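Local atomic coordinates of molybdopterin-guanine dinucleotide biosynthesis protein B (Bacillus subtilis subsp. spizizenii, PDB entry 4OYH), a protein that binds GTP, probably hydrolyses it weakly, and may act as an adapter in making and using the molybdopterin guanine dinucleotide cofactor. Residues A[116-121]-A[134-139]. The protein carries 2 engineered substitutions. Sequence-based numbering, arbitrary orientation.
Sequences YPKVVI and VNTIAI. With SO4 (sulfate ion), chain H.
Lys118 bends its chain back toward the loop that leads into strand 136-139. CG is wedged between N and C of its own backbone (chi1 42°), and bends at chi3 and chi4 bring NZ among carbonyl oxygens. Lys118 NZ donates to Val134 O and to Tyr116 O, each at 2.7 Å and in the carbonyl plane, and to Ala114 O. An alanine here would probably loosen the entry to the two strands, since three loop carbonyls would lose their shared donor. Asn135, with CG anti to its backbone N, lies alongside Pro117, both side chains pointing the same way; its ND2 passes 3.4 Å from Pro117 CG while donating to Pro115 O. Asn135 O accepts from Lys118 N at 2.9 Å, the donor standing above the carbonyl plane. Ile137 N meets Lys118 O almost along the C=O axis, and Val120 N reaches Ala138 O at 3.1 Å. Three residues advance from Thr136 to Ile139 against two from Lys118 to Val120, a bulge-like irregularity at Ile137 (psi -9°). There Ile137 crosses Val119 at about a right angle, Ile137 CG1 lying 4.2 Å from Val119 CG2, beside helix 161-171. On the face that carries Lys118, Val120, Thr136 and Ile139, Val120 CG2 meets Thr136 CG2 crosswise at 3.8 Å. Backbone N of Asn135 and Thr136 bind a sulfate, most likely a crystallisation additive. The axes of 118-121 and 136-139 run parallel in sense, 33° apart; strands 118-122 and 136-141, connected through helix 127-130, form a beta-alpha-beta unit of a P-loop NTPase fold.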
loop_
_atom_site.group_PDB
_atom_site.type_symbol
_atom_site.label_atom_id
_atom_site.label_comp_id
_atom_site.label_asym_id
_atom_site.label_seq_id
_atom_site.Cartn_x
_atom_site.Cartn_y
_atom_site.Cartn_z
ATOM N N TYR A 116 13.610 -5.045 18.025
ATOM C CA TYR A 116 13.196 -3.727 18.521
ATOM C C TYR A 116 12.531 -3.833 19.844
ATOM O O TYR A 116 12.105 -4.909 20.251
ATOM C CB TYR A 116 12.315 -3.029 17.495
ATOM C CG TYR A 116 13.015 -3.000 16.182
ATOM C CD1 TYR A 116 14.065 -2.093 15.955
ATOM C CD2 TYR A 116 12.716 -3.920 15.196
ATOM C CE1 TYR A 116 14.762 -2.087 14.757
ATOM C CE2 TYR A 116 13.404 -3.929 13.986
ATOM C CZ TYR A 116 14.435 -2.995 13.774
ATOM O OH TYR A 116 15.112 -2.984 12.581
ATOM N N PRO A 117 12.519 -2.730 20.588
ATOM C CA PRO A 117 11.919 -2.809 21.915
ATOM C C PRO A 117 10.464 -3.259 21.789
ATOM O O PRO A 117 9.845 -2.919 20.799
ATOM C CB PRO A 117 12.005 -1.389 22.445
ATOM C CG PRO A 117 12.995 -0.685 21.556
ATOM C CD PRO A 117 12.937 -1.374 20.236
ATOM N N LYS A 118 9.920 -3.981 22.752
ATOM C CA LYS A 118 8.600 -4.505 22.560
ATOM C C LYS A 118 7.888 -4.636 23.850
ATOM O O LYS A 118 8.493 -4.749 24.889
ATOM C CB LYS A 118 8.660 -5.835 21.847
ATOM C CG LYS A 118 9.725 -6.769 22.296
ATOM C CD LYS A 118 9.817 -7.938 21.343
ATOM C CE LYS A 118 10.411 -7.577 20.002
ATOM N NZ LYS A 118 11.900 -7.616 19.981
ATOM N N VAL A 119 6.577 -4.531 23.764
ATOM C CA VAL A 119 5.726 -4.714 24.917
ATOM C C VAL A 119 5.070 -6.097 24.720
ATOM O O VAL A 119 4.640 -6.434 23.607
ATOM C CB VAL A 119 4.735 -3.542 25.021
ATOM C CG1 VAL A 119 3.520 -3.914 25.825
ATOM C CG2 VAL A 119 5.456 -2.332 25.626
ATOM N N VAL A 120 5.085 -6.915 25.763
ATOM C CA VAL A 120 4.572 -8.289 25.695
ATOM C C VAL A 120 3.284 -8.332 26.496
ATOM O O VAL A 120 3.282 -7.929 27.648
ATOM C CB VAL A 120 5.580 -9.338 26.255
ATOM C CG1 VAL A 120 4.983 -10.748 26.261
ATOM C CG2 VAL A 120 6.845 -9.337 25.450
ATOM N N ILE A 121 2.204 -8.758 25.849
ATOM C CA ILE A 121 0.907 -9.045 26.480
ATOM C C ILE A 121 0.797 -10.540 26.805
ATOM O O ILE A 121 0.937 -11.380 25.920
ATOM C CB ILE A 121 -0.284 -8.736 25.605
ATOM C CG1 ILE A 121 -0.044 -7.537 24.695
ATOM C CG2 ILE A 121 -1.538 -8.578 26.472
ATOM C CD1 ILE A 121 0.166 -6.273 25.389
ATOM N N VAL A 134 13.797 -10.779 22.519
ATOM C CA VAL A 134 14.675 -9.784 23.113
ATOM C C VAL A 134 14.069 -8.387 23.077
ATOM O O VAL A 134 13.150 -8.083 22.307
ATOM C CB VAL A 134 16.061 -9.754 22.402
ATOM C CG1 VAL A 134 16.649 -11.161 22.341
ATOM C CG2 VAL A 134 15.941 -9.215 21.007
ATOM N N ASN A 135 14.608 -7.575 23.972
ATOM C CA ASN A 135 14.379 -6.159 24.056
ATOM C C ASN A 135 12.998 -5.856 24.555
ATOM O O ASN A 135 12.332 -4.924 24.092
ATOM C CB ASN A 135 14.635 -5.483 22.703
ATOM C CG ASN A 135 15.015 -4.032 22.869
ATOM O OD1 ASN A 135 15.161 -3.547 23.992
ATOM N ND2 ASN A 135 15.181 -3.336 21.769
ATOM N N THR A 136 12.592 -6.634 25.543
ATOM C CA THR A 136 11.279 -6.510 26.135
ATOM C C THR A 136 11.333 -5.397 27.155
ATOM O O THR A 136 12.160 -5.461 28.061
ATOM C CB THR A 136 10.838 -7.822 26.816
ATOM O OG1 THR A 136 10.745 -8.848 25.829
ATOM C CG2 THR A 136 9.492 -7.654 27.514
ATOM N N ILE A 137 10.464 -4.390 27.035
ATOM C CA ILE A 137 10.578 -3.202 27.910
ATOM C C ILE A 137 9.444 -3.101 28.880
ATOM O O ILE A 137 9.471 -2.240 29.798
ATOM C CB ILE A 137 10.689 -1.882 27.099
ATOM C CG1 ILE A 137 9.538 -1.727 26.119
ATOM C CG2 ILE A 137 12.065 -1.860 26.370
ATOM C CD1 ILE A 137 9.358 -0.348 25.528
ATOM N N ALA A 138 8.446 -3.963 28.680
ATOM C CA ALA A 138 7.331 -4.055 29.620
ATOM C C ALA A 138 6.470 -5.263 29.394
ATOM O O ALA A 138 6.447 -5.830 28.311
ATOM C CB ALA A 138 6.476 -2.838 29.523
ATOM N N ILE A 139 5.747 -5.640 30.431
ATOM C CA ILE A 139 4.776 -6.701 30.318
ATOM C C ILE A 139 3.438 -6.185 30.738
ATOM O O ILE A 139 3.291 -5.576 31.789
ATOM C CB ILE A 139 5.153 -7.920 31.172
ATOM C CG1 ILE A 139 6.381 -8.618 30.576
ATOM C CG2 ILE A 139 3.973 -8.912 31.247
ATOM C CD1 ILE A 139 7.207 -9.270 31.580
HETATM S S SO4 H . 15.533 -8.814 27.352
HETATM O O1 SO4 H . 15.856 -10.235 27.518
HETATM O O2 SO4 H . 16.240 -8.195 26.249
HETATM O O3 SO4 H . 14.118 -8.768 27.054
HETATM O O4 SO4 H . 15.845 -8.055 28.546
#